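KLLA0E08119p (Kluyveromyces lactis, PDB 3VA7) probably carboxylates urea to urea-1-carboxylate using ATP, bicarbonate and biotin, as the urea carboxylase part of a longer enzyme that probably also hydrolyses this product. Local coordinates at residues N233-E238 / P271-P276; F541-V546 / L629-L634. All blocks are in the same frame, centred on the assembly; numbering follows the deposited sequence.

Contact 1. Residues N233-E238 / P271-P276; sequences NARHVE and PAPNLP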
ATOM      1  N   ASN A 233      24.809  41.421  -2.112  1.00 64.12           N
ATOM      2  CA  ASN A 233      23.704  40.435  -2.039  1.00 64.31           C
ATOM      3  C   ASN A 233      23.150  39.997  -3.406  1.00 63.26           C
ATOM      4  O   ASN A 233      22.199  40.565  -3.952  1.00 63.46           O
ATOM      5  CB  ASN A 233      22.595  40.883  -1.074  1.00 64.79           C
ATOM      6  CG  ASN A 233      22.735  40.227   0.311  1.00 66.43           C
ATOM      7  OD1 ASN A 233      21.784  39.604   0.833  1.00 66.05           O
ATOM      8  ND2 ASN A 233      23.942  40.332   0.894  1.00 66.71           N
ATOM      9  N   ALA A 234      23.766  38.938  -3.906  1.00 61.73           N
ATOM     10  CA  ALA A 234      23.860  38.653  -5.336  1.00 60.11           C
ATOM     11  C   ALA A 234      22.677  37.891  -5.931  1.00 58.34           C
ATOM     12  O   ALA A 234      22.250  36.870  -5.392  1.00 58.02           O
ATOM     13  CB  ALA A 234      25.214  37.883  -5.627  1.00 59.98           C
ATOM     14  N   ARG A 235      22.194  38.381  -7.071  1.00 56.25           N
ATOM     15  CA  ARG A 235      21.198  37.673  -7.882  1.00 53.77           C
ATOM     16  C   ARG A 235      21.831  36.818  -9.000  1.00 53.63           C
ATOM     17  O   ARG A 235      23.036  36.909  -9.265  1.00 53.88           O
ATOM     18  CB  ARG A 235      20.148  38.646  -8.403  1.00 52.47           C
ATOM     19  CG  ARG A 235      19.239  39.106  -7.283  1.00 48.00           C
ATOM     20  CD  ARG A 235      18.354  40.222  -7.714  1.00 44.03           C
ATOM     21  NE  ARG A 235      17.547  39.853  -8.873  1.00 42.53           N
ATOM     22  CZ  ARG A 235      16.800  40.711  -9.573  1.00 44.00           C
ATOM     23  NH1 ARG A 235      16.753  41.996  -9.234  1.00 43.88           N
ATOM     24  NH2 ARG A 235      16.092  40.297 -10.623  1.00 44.33           N
ATOM     25  N   HIS A 236      21.026  35.952  -9.616  1.00 52.45           N
ATOM     26  CA  HIS A 236      21.491  35.083 -10.712  1.00 50.93           C
ATOM     27  C   HIS A 236      20.568  35.331 -11.909  1.00 49.40           C
ATOM     28  O   HIS A 236      19.417  34.859 -11.925  1.00 49.76           O
ATOM     29  CB  HIS A 236      21.454  33.642 -10.232  1.00 51.15           C
ATOM     30  CG  HIS A 236      21.829  32.620 -11.256  1.00 53.95           C
ATOM     31  ND1 HIS A 236      22.865  31.726 -11.054  1.00 57.65           N
ATOM     32  CD2 HIS A 236      21.259  32.279 -12.443  1.00 55.23           C
ATOM     33  CE1 HIS A 236      22.941  30.904 -12.091  1.00 57.60           C
ATOM     34  NE2 HIS A 236      21.976  31.216 -12.946  1.00 56.85           N
ATOM     35  N   VAL A 237      21.031  36.127 -12.875  1.00 46.28           N
ATOM     36  CA  VAL A 237      20.202  36.433 -14.021  1.00 43.81           C
ATOM     37  C   VAL A 237      20.893  35.785 -15.184  1.00 43.09           C
ATOM     38  O   VAL A 237      22.092  35.984 -15.377  1.00 44.22           O
ATOM     39  CB  VAL A 237      20.042  37.913 -14.255  1.00 43.39           C
ATOM     40  CG1 VAL A 237      19.092  38.146 -15.401  1.00 42.35           C
ATOM     41  CG2 VAL A 237      19.511  38.603 -12.998  1.00 44.10           C
ATOM     42  N   GLU A 238      20.182  34.958 -15.939  1.00 40.75           N
ATOM     43  CA  GLU A 238      20.826  34.284 -17.030  1.00 39.07           C
ATOM     44  C   GLU A 238      20.088  34.617 -18.310  1.00 38.53           C
ATOM     45  O   GLU A 238      18.889  34.980 -18.290  1.00 38.59           O
ATOM     46  CB  GLU A 238      20.900  32.787 -16.755  1.00 39.36           C
ATOM     47  CG  GLU A 238      19.524  32.076 -16.742  1.00 40.19           C
ATOM     48  CD  GLU A 238      19.577  30.683 -16.147  1.00 41.45           C
ATOM     49  OE1 GLU A 238      20.592  30.294 -15.503  1.00 41.92           O
ATOM     50  OE2 GLU A 238      18.574  29.966 -16.324  1.00 42.54           O
ATOM     51  N   PRO A 271       9.903  37.495 -16.648  1.00 42.47           N
ATOM     52  CA  PRO A 271      11.194  38.222 -16.756  1.00 43.13           C
ATOM     53  C   PRO A 271      11.835  38.341 -15.415  1.00 43.65           C
ATOM     54  O   PRO A 271      11.180  38.141 -14.423  1.00 43.95           O
ATOM     55  CB  PRO A 271      10.790  39.632 -17.221  1.00 42.98           C
ATOM     56  CG  PRO A 271       9.455  39.458 -17.926  1.00 43.29           C
ATOM     57  CD  PRO A 271       8.774  38.264 -17.213  1.00 42.85           C
ATOM     58  N   ALA A 272      13.115  38.656 -15.370  1.00 45.09           N
ATOM     59  CA  ALA A 272      13.733  38.973 -14.100  1.00 46.31           C
ATOM     60  C   ALA A 272      12.991  40.167 -13.441  1.00 48.09           C
ATOM     61  O   ALA A 272      12.670  41.166 -14.096  1.00 47.31           O
ATOM     62  CB  ALA A 272      15.172  39.282 -14.301  1.00 45.50           C
ATOM     63  N   PRO A 273      12.692  40.058 -12.137  1.00 50.10           N
ATOM     64  CA  PRO A 273      12.110  41.223 -11.481  1.00 51.44           C
ATOM     65  C   PRO A 273      13.190  42.301 -11.242  1.00 53.02           C
ATOM     66  O   PRO A 273      14.369  41.959 -11.144  1.00 52.10           O
ATOM     67  CB  PRO A 273      11.651  40.642 -10.147  1.00 51.30           C
ATOM     68  CG  PRO A 273      12.709  39.600  -9.835  1.00 49.59           C
ATOM     69  CD  PRO A 273      12.944  38.957 -11.180  1.00 49.94           C
ATOM     70  N   ASN A 274      12.771  43.572 -11.150  1.00 55.56           N
ATOM     71  CA  ASN A 274      13.636  44.703 -10.721  1.00 57.69           C
ATOM     72  C   ASN A 274      14.917  44.796 -11.506  1.00 58.64           C
ATOM     73  O   ASN A 274      16.025  44.825 -10.936  1.00 57.99           O
ATOM     74  CB  ASN A 274      13.991  44.636  -9.230  1.00 58.00           C
ATOM     75  CG  ASN A 274      12.765  44.723  -8.323  1.00 60.07           C
ATOM     76  OD1 ASN A 274      11.833  45.523  -8.553  1.00 59.75           O
ATOM     77  ND2 ASN A 274      12.753  43.874  -7.287  1.00 62.90           N
ATOM     78  N   LEU A 275      14.743  44.791 -12.825  1.00 60.00           N
ATOM     79  CA  LEU A 275      15.847  44.922 -13.747  1.00 61.00           C
ATOM     80  C   LEU A 275      15.423  45.879 -14.831  1.00 61.70           C
ATOM     81  O   LEU A 275      14.420  45.647 -15.518  1.00 61.52           O
ATOM     82  CB  LEU A 275      16.227  43.575 -14.333  1.00 61.06           C
ATOM     83  CG  LEU A 275      17.246  43.532 -15.465  1.00 61.42           C
ATOM     84  CD1 LEU A 275      18.652  43.580 -14.923  1.00 60.39           C
ATOM     85  CD2 LEU A 275      17.021  42.243 -16.231  1.00 61.41           C
ATOM     86  N   PRO A 276      16.175  46.981 -14.965  1.00 62.54           N
ATOM     87  CA  PRO A 276      15.883  47.985 -15.994  1.00 62.97           C
ATOM     88  C   PRO A 276      16.317  47.523 -17.384  1.00 63.57           C
ATOM     89  O   PRO A 276      17.368  46.879 -17.546  1.00 63.38           O
ATOM     90  CB  PRO A 276      16.702  49.196 -15.549  1.00 63.10           C
ATOM     91  CG  PRO A 276      17.279  48.818 -14.144  1.00 62.42           C
ATOM     92  CD  PRO A 276      17.316  47.356 -14.106  1.00 61.96           C
TER

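Contact 2. Residues F541-V546 / L629-L634; sequences FHTETV and LNQPEL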
ATOM      1  N   PHE A 541       7.150  17.862  17.984  1.00 47.13           N
ATOM      2  CA  PHE A 541       6.119  18.644  17.363  1.00 47.77           C
ATOM      3  C   PHE A 541       6.713  19.928  16.810  1.00 49.06           C
ATOM      4  O   PHE A 541       7.472  20.615  17.517  1.00 49.89           O
ATOM      5  CB  PHE A 541       5.018  18.933  18.369  1.00 46.71           C
ATOM      6  CG  PHE A 541       3.991  17.863  18.457  1.00 44.45           C
ATOM      7  CD1 PHE A 541       2.775  17.993  17.790  1.00 43.96           C
ATOM      8  CD2 PHE A 541       4.223  16.726  19.200  1.00 42.44           C
ATOM      9  CE1 PHE A 541       1.816  17.006  17.876  1.00 43.26           C
ATOM     10  CE2 PHE A 541       3.268  15.719  19.281  1.00 40.84           C
ATOM     11  CZ  PHE A 541       2.082  15.847  18.622  1.00 41.21           C
ATOM     12  N   HIS A 542       6.367  20.251  15.565  1.00 49.26           N
ATOM     13  CA  HIS A 542       6.994  21.367  14.870  1.00 50.18           C
ATOM     14  C   HIS A 542       6.080  22.541  14.812  1.00 50.25           C
ATOM     15  O   HIS A 542       6.373  23.589  14.201  1.00 50.20           O
ATOM     16  CB  HIS A 542       7.410  20.946  13.470  1.00 49.98           C
ATOM     17  CG  HIS A 542       8.689  20.204  13.475  1.00 51.40           C
ATOM     18  ND1 HIS A 542       8.771  18.860  13.184  1.00 51.77           N
ATOM     19  CD2 HIS A 542       9.936  20.596  13.829  1.00 53.27           C
ATOM     20  CE1 HIS A 542      10.026  18.465  13.305  1.00 52.62           C
ATOM     21  NE2 HIS A 542      10.752  19.498  13.697  1.00 53.92           N
ATOM     22  N   THR A 543       4.951  22.338  15.450  1.00 50.48           N
ATOM     23  CA  THR A 543       3.899  23.301  15.398  1.00 51.29           C
ATOM     24  C   THR A 543       3.069  23.106  16.681  1.00 51.43           C
ATOM     25  O   THR A 543       3.389  22.241  17.498  1.00 51.67           O
ATOM     26  CB  THR A 543       3.116  23.079  14.136  1.00 50.58           C
ATOM     27  OG1 THR A 543       2.138  24.110  14.009  1.00 54.53           O
ATOM     28  CG2 THR A 543       2.429  21.726  14.201  1.00 50.67           C
ATOM     29  N   GLU A 544       2.018  23.889  16.870  1.00 52.00           N
ATOM     30  CA  GLU A 544       1.252  23.797  18.119  1.00 52.75           C
ATOM     31  C   GLU A 544      -0.084  23.117  17.943  1.00 51.96           C
ATOM     32  O   GLU A 544      -0.713  23.232  16.903  1.00 52.20           O
ATOM     33  CB  GLU A 544       1.079  25.174  18.796  1.00 53.10           C
ATOM     34  CG  GLU A 544       0.299  26.225  18.005  1.00 57.50           C
ATOM     35  CD  GLU A 544      -0.415  27.252  18.916  1.00 65.41           C
ATOM     36  OE1 GLU A 544       0.176  27.673  19.963  1.00 65.65           O
ATOM     37  OE2 GLU A 544      -1.581  27.625  18.590  1.00 67.42           O
ATOM     38  N   THR A 545      -0.543  22.432  18.983  1.00 51.64           N
ATOM     39  CA  THR A 545      -1.820  21.721  18.900  1.00 50.59           C
ATOM     40  C   THR A 545      -2.246  21.219  20.275  1.00 49.51           C
ATOM     41  O   THR A 545      -1.563  21.467  21.258  1.00 50.50           O
ATOM     42  CB  THR A 545      -1.717  20.518  17.867  1.00 50.86           C
ATOM     43  OG1 THR A 545      -2.985  19.849  17.714  1.00 49.98           O
ATOM     44  CG2 THR A 545      -0.631  19.525  18.274  1.00 50.39           C
ATOM     45  N   VAL A 546      -3.363  20.494  20.313  1.00 47.53           N
ATOM     46  CA  VAL A 546      -3.829  19.773  21.478  1.00 44.91           C
ATOM     47  C   VAL A 546      -3.746  18.243  21.218  1.00 43.62           C
ATOM     48  O   VAL A 546      -3.920  17.806  20.113  1.00 43.72           O
ATOM     49  CB  VAL A 546      -5.291  20.219  21.848  1.00 45.49           C
ATOM     50  CG1 VAL A 546      -5.720  19.632  23.174  1.00 44.89           C
ATOM     51  CG2 VAL A 546      -5.452  21.751  21.839  1.00 42.53           C
ATOM     52  N   LEU A 629      -0.289  17.972   9.980  1.00 53.55           N
ATOM     53  CA  LEU A 629      -1.551  18.241  10.683  1.00 55.12           C
ATOM     54  C   LEU A 629      -2.416  19.178   9.886  1.00 57.29           C
ATOM     55  O   LEU A 629      -2.047  19.557   8.783  1.00 57.61           O
ATOM     56  CB  LEU A 629      -1.320  18.851  12.052  1.00 54.31           C
ATOM     57  CG  LEU A 629      -0.401  18.178  13.062  1.00 53.46           C
ATOM     58  CD1 LEU A 629      -0.683  18.834  14.407  1.00 52.00           C
ATOM     59  CD2 LEU A 629      -0.582  16.649  13.127  1.00 51.48           C
ATOM     60  N   ASN A 630      -3.543  19.578  10.471  1.00 59.86           N
ATOM     61  CA  ASN A 630      -4.547  20.371   9.790  1.00 62.73           C
ATOM     62  C   ASN A 630      -4.830  21.689  10.545  1.00 65.23           C
ATOM     63  O   ASN A 630      -5.949  21.896  11.043  1.00 65.61           O
ATOM     64  CB  ASN A 630      -5.812  19.510   9.645  1.00 62.35           C
ATOM     65  CG  ASN A 630      -7.055  20.310   9.238  1.00 64.07           C
ATOM     66  OD1 ASN A 630      -6.952  21.361   8.583  1.00 67.80           O
ATOM     67  ND2 ASN A 630      -8.242  19.805   9.615  1.00 62.28           N
ATOM     68  N   GLN A 631      -3.822  22.564  10.657  1.00 68.22           N
ATOM     69  CA  GLN A 631      -4.022  23.934  11.203  1.00 70.93           C
ATOM     70  C   GLN A 631      -4.826  24.755  10.168  1.00 72.36           C
ATOM     71  O   GLN A 631      -4.314  25.056   9.066  1.00 71.47           O
ATOM     72  CB  GLN A 631      -2.675  24.640  11.469  1.00 71.45           C
ATOM     73  CG  GLN A 631      -2.511  25.377  12.830  1.00 73.73           C
ATOM     74  CD  GLN A 631      -1.731  24.521  13.881  1.00 76.40           C
ATOM     75  OE1 GLN A 631      -0.630  24.891  14.343  1.00 75.18           O
ATOM     76  NE2 GLN A 631      -2.302  23.362  14.229  1.00 76.83           N
ATOM     77  N   PRO A 632      -6.080  25.131  10.515  1.00 74.23           N
ATOM     78  CA  PRO A 632      -6.959  25.816   9.517  1.00 75.75           C
ATOM     79  C   PRO A 632      -6.307  27.039   8.794  1.00 77.12           C
ATOM     80  O   PRO A 632      -6.472  27.186   7.576  1.00 76.93           O
ATOM     81  CB  PRO A 632      -8.205  26.209  10.332  1.00 75.75           C
ATOM     82  CG  PRO A 632      -7.741  26.155  11.848  1.00 75.52           C
ATOM     83  CD  PRO A 632      -6.679  25.072  11.872  1.00 74.59           C
ATOM     84  N   GLU A 633      -5.556  27.869   9.530  1.00 78.60           N
ATOM     85  CA  GLU A 633      -4.859  29.022   8.937  1.00 80.04           C
ATOM     86  C   GLU A 633      -3.638  28.651   8.056  1.00 80.32           C
ATOM     87  O   GLU A 633      -3.480  29.206   6.952  1.00 80.39           O
ATOM     88  CB  GLU A 633      -4.502  30.080  10.001  1.00 80.68           C
ATOM     89  CG  GLU A 633      -3.322  29.755  10.955  1.00 82.57           C
ATOM     90  CD  GLU A 633      -2.919  30.962  11.831  1.00 85.78           C
ATOM     91  OE1 GLU A 633      -3.824  31.564  12.468  1.00 87.13           O
ATOM     92  OE2 GLU A 633      -1.707  31.312  11.890  1.00 84.90           O
ATOM     93  N   LEU A 634      -2.802  27.712   8.527  1.00 80.43           N
ATOM     94  CA  LEU A 634      -1.628  27.230   7.747  1.00 80.30           C
ATOM     95  C   LEU A 634      -1.926  25.963   6.878  1.00 79.40           C
ATOM     96  O   LEU A 634      -0.993  25.205   6.530  1.00 79.69           O
ATOM     97  CB  LEU A 634      -0.375  27.028   8.661  1.00 80.94           C
ATOM     98  CG  LEU A 634       1.055  27.479   8.212  1.00 82.80           C
ATOM     99  CD1 LEU A 634       2.025  27.775   9.422  1.00 82.87           C
ATOM    100  CD2 LEU A 634       1.745  26.535   7.159  1.00 82.38           C
TER

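Contact 1. Residues N233-E238 / P271-P276
The flat guanidinium of R235 meets the loop 271-276 at its edge: the carbonyl oxygens of P273 and N274 and the methyl of A272 all lie near its plane. R235 NH2 points at P273 O, but the modelled 2.4 Å between them is too short to trust and the bond's detail is doubtful. The same oxygen receives a weak bond from R235 NH1 at 3.1 Å, and a second weak one runs from R235 NH1 to N274 O at 3.4 Å. A kink at chi3 (57°) in an otherwise extended chain presents the head to this pair of carbonyls. Arginine suits the place because two neighbouring nitrogens can serve successive backbone oxygens. Its charge is met too, since NH2 also forms a salt bridge with D256. The P273 ring slides past the arginine, with its CD 3.5 Å from R235 NH2. Segment 233-238 runs into strand 235-244, which has strands 249-261 and 299-307 for neighbours in the antiparallel sheet of the ATP-grasp part of the biotin carboxylase domain, and 271-276 lies in the loop leading from strand 264-270 into helix 277-293, with P276 as N-cap residue. V237, two places along the strand from R235, faces the same loop and sets its CG1 4.2 Å from A272 CB, where a small methyl lets the backbones stay near. A leucine in place of R235 would probably leave the carbonyls of P273 and N274 without this donor and D256 without its positive mate. The alternate residues face elsewhere: H236 NE2 donates within its ring plane to E238 OE1 over 3.1 Å, reaching that oxygen from above the carboxylate plane (39° out of it), while E238 OE2 forms a salt bridge with R255.

Contact 2. Residues F541-V546 / L629-L634
T543 turns its hydroxyl to the side opposite its backbone N (chi1 -175°), and Q631, bent at chi2 (99°), brings its amide from the opposing direction to meet it. The amide carbon, Q631 CD, ends 3.9 Å from T543 OG1; from Q631 CD to the backbone oxygen E544 O it is 3.4 Å. A glutamine suits this spot, being long enough to reach a polar corner of the turn from the other loop. Its chain crosses that of E544 at about a right angle, and the carboxylate and amide planes stand 77° apart. Beside this polar meeting is an apolar one. L629 CD1 lies across T545, 3.9 Å from T545 CG2, and is 4.3 Å from T543 CG2. At T543 a threonine offers a methyl to L629 and a hydroxyl to the Q631 side, while at T545 it is the methyl that meets the leucine. The contact belongs to the carboxyltransferase domain, where 541-546 turns from strand 538-541 of one antiparallel sheet into strand 545-550 of another. The loop 629-634 follows strand 626-628, an outermost strand of the first sheet; L629 packs on F478 of strand 477-480, and both L629 and T545 touch I592 of strand 587-592.

The two contacts share no elements and lie in different domains, their centres about 36 Å apart and their nearest atoms about 24 Å. Contact 1 is largely buried in the biotin carboxylase domain and joins a strand to the loop leading into a helix. Contact 2 is a surface contact of the carboxyltransferase domain, between a turn linking two sheets and a loop following an edge strand. Their buried areas are nearly equal, yet the chemistry differs: a charged group, paired with an acid, binds backbone carbonyls in contact 1, whereas uncharged threonine, leucine and glutamine side chains do most of the touching in contact 2.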